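Local coordinates for protein Baccell_00875 (Bacteroides cellulosilyticus DSM 14838, PDB 5NO8) that is a polysaccharide lyase that probably removes L-rhamnose caps joined to glucuronic acid on complex arabinogalactan proteins, at residues A[452-455]-A[456-460]; A[459-462]-A[463-466]. All coordinates share one frame; numbering follows the deposited sequence.

Both contacts lie on helix 448-465 and overlap at Phe459 and Gln460, their centres about 10 Å apart. Contact 1 is the more buried and the nearer to the centre of the chain: backbone bonds of regular helical form, with side chains that meet neighbouring helices, and one carboxylate-amide pair, Glu456 with Gln460. Contact 2 lies one to two turns on, where the same helix runs out at Gly466, and is only partly buried. There the bonding turns irregular, with a shared carbonyl, a threonine hydroxyl bound to the backbone and a water between Gln460 and Lys463. Helices 412-429, 469-485 and 496-505 border both contacts, while helix 396-409 is met by contact 2.

Contact 1 (A[452-455]-A[456-460])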
loop_
_atom_site.group_PDB
_atom_site.type_symbol
_atom_site.label_atom_id
_atom_site.label_comp_id
_atom_site.label_asym_id
_atom_site.label_seq_id
_atom_site.Cartn_x
_atom_site.Cartn_y
_atom_site.Cartn_z
ATOM N N MET A 452 -21.296 9.437 -0.712
ATOM C CA MET A 452 -21.289 8.207 -1.515
ATOM C C MET A 452 -21.530 6.993 -0.649
ATOM O O MET A 452 -22.212 6.064 -1.062
ATOM C CB MET A 452 -19.961 8.017 -2.230
ATOM C CG MET A 452 -19.574 9.132 -3.186
ATOM S SD MET A 452 -20.911 9.604 -4.322
ATOM C CE MET A 452 -21.716 10.908 -3.413
ATOM N N TRP A 453 -20.937 7.014 0.536
ATOM C CA TRP A 453 -20.977 5.870 1.449
ATOM C C TRP A 453 -22.333 5.785 2.132
ATOM O O TRP A 453 -22.878 4.692 2.288
ATOM C CB TRP A 453 -19.850 5.958 2.466
ATOM C CG TRP A 453 -18.485 6.011 1.829
ATOM C CD1 TRP A 453 -18.072 5.363 0.688
ATOM C CD2 TRP A 453 -17.367 6.769 2.289
ATOM N NE1 TRP A 453 -16.763 5.665 0.430
ATOM C CE2 TRP A 453 -16.305 6.528 1.395
ATOM C CE3 TRP A 453 -17.156 7.622 3.381
ATOM C CZ2 TRP A 453 -15.038 7.112 1.560
ATOM C CZ3 TRP A 453 -15.907 8.213 3.538
ATOM C CH2 TRP A 453 -14.860 7.943 2.632
ATOM N N VAL A 454 -22.894 6.939 2.506
ATOM C CA VAL A 454 -24.268 6.981 2.995
ATOM C C VAL A 454 -25.243 6.482 1.935
ATOM O O VAL A 454 -26.127 5.702 2.248
ATOM C CB VAL A 454 -24.668 8.389 3.496
ATOM C CG1 VAL A 454 -26.186 8.479 3.720
ATOM C CG2 VAL A 454 -23.951 8.682 4.785
ATOM N N ALA A 455 -25.097 6.925 0.693
ATOM C CA ALA A 455 -25.952 6.468 -0.396
ATOM C C ALA A 455 -25.828 4.978 -0.657
ATOM O O ALA A 455 -26.829 4.282 -0.870
ATOM C CB ALA A 455 -25.634 7.216 -1.664
ATOM N N GLU A 456 -24.597 4.483 -0.646
ATOM C CA GLU A 456 -24.376 3.054 -0.780
ATOM C C GLU A 456 -25.152 2.338 0.298
ATOM O O GLU A 456 -25.875 1.405 -0.013
ATOM C CB GLU A 456 -22.888 2.692 -0.678
ATOM C CG GLU A 456 -22.629 1.191 -0.542
ATOM C CD GLU A 456 -21.955 0.511 -1.715
ATOM O OE1 GLU A 456 -21.295 1.170 -2.560
ATOM O OE2 GLU A 456 -22.056 -0.746 -1.771
ATOM N N LEU A 457 -25.026 2.771 1.544
ATOM C CA LEU A 457 -25.744 2.118 2.635
ATOM C C LEU A 457 -27.239 2.044 2.326
ATOM O O LEU A 457 -27.860 0.973 2.439
ATOM C CB LEU A 457 -25.507 2.786 3.982
ATOM C CG LEU A 457 -26.337 2.229 5.141
ATOM C CD1 LEU A 457 -25.903 0.813 5.523
ATOM C CD2 LEU A 457 -26.308 3.110 6.357
ATOM N N TYR A 458 -27.816 3.173 1.911
ATOM C CA TYR A 458 -29.266 3.207 1.673
ATOM C C TYR A 458 -29.689 2.284 0.546
ATOM O O TYR A 458 -30.649 1.529 0.710
ATOM C CB TYR A 458 -29.773 4.656 1.444
ATOM C CG TYR A 458 -29.660 5.608 2.611
ATOM C CD1 TYR A 458 -29.646 5.181 3.925
ATOM C CD2 TYR A 458 -29.616 6.991 2.388
ATOM C CE1 TYR A 458 -29.562 6.078 4.980
ATOM C CE2 TYR A 458 -29.544 7.890 3.427
ATOM C CZ TYR A 458 -29.518 7.447 4.713
ATOM O OH TYR A 458 -29.436 8.337 5.746
ATOM N N PHE A 459 -28.977 2.278 -0.577
ATOM C CA PHE A 459 -29.324 1.380 -1.659
ATOM C C PHE A 459 -29.191 -0.098 -1.238
ATOM O O PHE A 459 -30.036 -0.922 -1.601
ATOM C CB PHE A 459 -28.496 1.634 -2.903
ATOM C CG PHE A 459 -28.731 2.982 -3.555
ATOM C CD1 PHE A 459 -30.010 3.398 -3.918
ATOM C CD2 PHE A 459 -27.651 3.811 -3.865
ATOM C CE1 PHE A 459 -30.201 4.624 -4.556
ATOM C CE2 PHE A 459 -27.835 5.036 -4.481
ATOM C CZ PHE A 459 -29.116 5.438 -4.842
ATOM N N GLN A 460 -28.176 -0.410 -0.439
ATOM C CA GLN A 460 -28.032 -1.778 0.094
ATOM C C GLN A 460 -29.200 -2.131 1.028
ATOM O O GLN A 460 -29.702 -3.263 1.002
ATOM C CB GLN A 460 -26.706 -1.923 0.847
ATOM C CG GLN A 460 -25.458 -1.721 -0.001
ATOM C CD GLN A 460 -25.134 -2.881 -0.909
ATOM O OE1 GLN A 460 -25.914 -3.829 -1.044
ATOM N NE2 GLN A 460 -23.977 -2.796 -1.577
#
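Met452 to Ala455 each offer a carbonyl to the amide four residues on, so that 452-455 and 456-460 run as unbroken alpha-helix. Glu456 N donates to Met452 O at 2.9 Å; the bond from Phe459 N to Ala455 O is the straightest of the four, with 173° at the hydrogen. The carbonyl of Val454, which takes the amide of Tyr458, also lies over one face of the Tyr458 ring, toward its rim. On that side of the helix Val454 and Tyr458 run side by side in the same direction. With CG1 of Val454 anti to the backbone N (chi1 168°), this methyl comes up against the ring, 3.4 Å from Tyr458 CE2. The phenol continues to Gln430, to which its OH is hydrogen-bonded. A serine in place of Tyr458 would probably leave Gln430 without its phenol partner and open a gap beside Val454 CG1. On the next strip round, Phe459 CD2 comes to 3.1 Å from Ala455 O, while its CE2 reaches the Ala455 methyl. Gln460 NE2 gives its hydrogen, in the plane of its own amide, to the anti side of Glu456 OE2 at 2.8 Å, tilted 27° out of the carboxylate plane; that oxygen is also hydrogen-bonded to a glycerol, probably from the crystallisation liquor. Side chains paired i to i+4 are characteristic of an alpha-helix; this one packs against helices 412-429, 469-485 and 496-505 in the helical part of the lyase.

Contact 2 (A[459-462]-A[463-466]); sequences FQMY and KVTG
The Tyr462 ring leans obliquely beside the backbone of both Lys463 and Gly466, its CE1 3.8 Å from Gly466 O. CG of Tyr462 stands anti to the backbone N (chi1 168°), which sets the ring beside the next peptide, its CG 3.6 Å from Lys463 N. The second flat group, the amide of Gln460, runs alongside the Lys463 side chain in the same direction, and its OE1 comes to 3.7 Å from Lys463 CD. One water joins the two polar ends: it donates to Gln460 OE1 at 2.7 Å and accepts from Lys463 NZ. The amide therefore uses its oxygen for this bridge and its nitrogen for Glu456 a turn earlier. Past this pair the helix ends, with Gly466 as the first residue to leave helical geometry. Its positive phi (68°) is a conformation that glycine adopts readily and is a common way to finish an alpha-helix. Gly466 N still closes a short bond of 2.7 Å to Tyr462 O. One residue back, Met461 O takes both the amide and the hydroxyl of Thr465, which arrive from opposite faces of the carbonyl plane, with Thr465 OG1 2.7 Å from Met461 O. A chi1 of 60° sets that OG1 between the backbone N and the carbonyl carbon, where it also bonds the amide of Asp467, just beyond the turn. Met461 and Val464 meet more loosely, SD to CG2 at 4.3 Å; both side chains also pack on helix 412-429, and that of Val464 on helix 396-409 as well.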
loop_
_atom_site.group_PDB
_atom_site.type_symbol
_atom_site.label_atom_id
_atom_site.label_comp_id
_atom_site.label_asym_id
_atom_site.label_seq_id
_atom_site.Cartn_x
_atom_site.Cartn_y
_atom_site.Cartn_z
ATOM N N PHE A 459 -28.977 2.278 -0.577
ATOM C CA PHE A 459 -29.324 1.380 -1.659
ATOM C C PHE A 459 -29.191 -0.098 -1.238
ATOM O O PHE A 459 -30.036 -0.922 -1.601
ATOM C CB PHE A 459 -28.496 1.634 -2.903
ATOM C CG PHE A 459 -28.731 2.982 -3.555
ATOM C CD1 PHE A 459 -30.010 3.398 -3.918
ATOM C CD2 PHE A 459 -27.651 3.811 -3.865
ATOM C CE1 PHE A 459 -30.201 4.624 -4.556
ATOM C CE2 PHE A 459 -27.835 5.036 -4.481
ATOM C CZ PHE A 459 -29.116 5.438 -4.842
ATOM N N GLN A 460 -28.176 -0.410 -0.439
ATOM C CA GLN A 460 -28.032 -1.778 0.094
ATOM C C GLN A 460 -29.200 -2.131 1.028
ATOM O O GLN A 460 -29.702 -3.263 1.002
ATOM C CB GLN A 460 -26.706 -1.923 0.847
ATOM C CG GLN A 460 -25.458 -1.721 -0.001
ATOM C CD GLN A 460 -25.134 -2.881 -0.909
ATOM O OE1 GLN A 460 -25.914 -3.829 -1.044
ATOM N NE2 GLN A 460 -23.977 -2.796 -1.577
ATOM N N MET A 461 -29.598 -1.182 1.874
ATOM C CA MET A 461 -30.744 -1.363 2.779
ATOM C C MET A 461 -32.076 -1.606 2.059
ATOM O O MET A 461 -32.955 -2.272 2.620
ATOM C CB MET A 461 -30.876 -0.215 3.770
ATOM C CG MET A 461 -29.823 -0.162 4.863
ATOM S SD MET A 461 -29.817 -1.590 5.934
ATOM C CE MET A 461 -31.371 -1.463 6.858
ATOM N N TYR A 462 -32.229 -1.123 0.828
ATOM C CA TYR A 462 -33.369 -1.527 -0.002
ATOM C C TYR A 462 -33.350 -3.025 -0.256
ATOM O O TYR A 462 -34.378 -3.687 -0.142
ATOM C CB TYR A 462 -33.378 -0.776 -1.334
ATOM C CG TYR A 462 -34.343 -1.298 -2.383
ATOM C CD1 TYR A 462 -35.734 -1.289 -2.169
ATOM C CD2 TYR A 462 -33.871 -1.757 -3.602
ATOM C CE1 TYR A 462 -36.606 -1.737 -3.153
ATOM C CE2 TYR A 462 -34.729 -2.210 -4.584
ATOM C CZ TYR A 462 -36.094 -2.193 -4.362
ATOM O OH TYR A 462 -36.898 -2.668 -5.378
ATOM N N LYS A 463 -32.168 -3.558 -0.570
ATOM C CA LYS A 463 -32.016 -5.006 -0.811
ATOM C C LYS A 463 -32.340 -5.824 0.442
ATOM O O LYS A 463 -32.835 -6.923 0.322
ATOM C CB LYS A 463 -30.607 -5.344 -1.336
ATOM C CG LYS A 463 -30.225 -4.631 -2.630
ATOM C CD LYS A 463 -28.816 -4.983 -3.090
ATOM C CE LYS A 463 -28.773 -6.289 -3.855
ATOM N NZ LYS A 463 -27.394 -6.602 -4.304
ATOM N N VAL A 464 -32.074 -5.288 1.625
ATOM C CA VAL A 464 -32.377 -5.965 2.891
ATOM C C VAL A 464 -33.881 -5.982 3.164
ATOM O O VAL A 464 -34.426 -7.003 3.589
ATOM C CB VAL A 464 -31.663 -5.276 4.076
ATOM C CG1 VAL A 464 -32.073 -5.854 5.429
ATOM C CG2 VAL A 464 -30.140 -5.380 3.903
ATOM N N THR A 465 -34.533 -4.842 2.932
ATOM C CA THR A 465 -35.880 -4.589 3.448
ATOM C C THR A 465 -36.990 -4.588 2.415
ATOM O O THR A 465 -38.140 -4.705 2.804
ATOM C CB THR A 465 -35.944 -3.215 4.145
ATOM O OG1 THR A 465 -35.612 -2.186 3.205
ATOM C CG2 THR A 465 -35.014 -3.160 5.324
ATOM N N GLY A 466 -36.669 -4.418 1.130
ATOM C CA GLY A 466 -37.673 -4.147 0.092
ATOM C C GLY A 466 -38.359 -2.773 0.206
ATOM O O GLY A 466 -39.279 -2.487 -0.561
HETATM O O HOH W 1 -25.266 -5.928 -2.573
#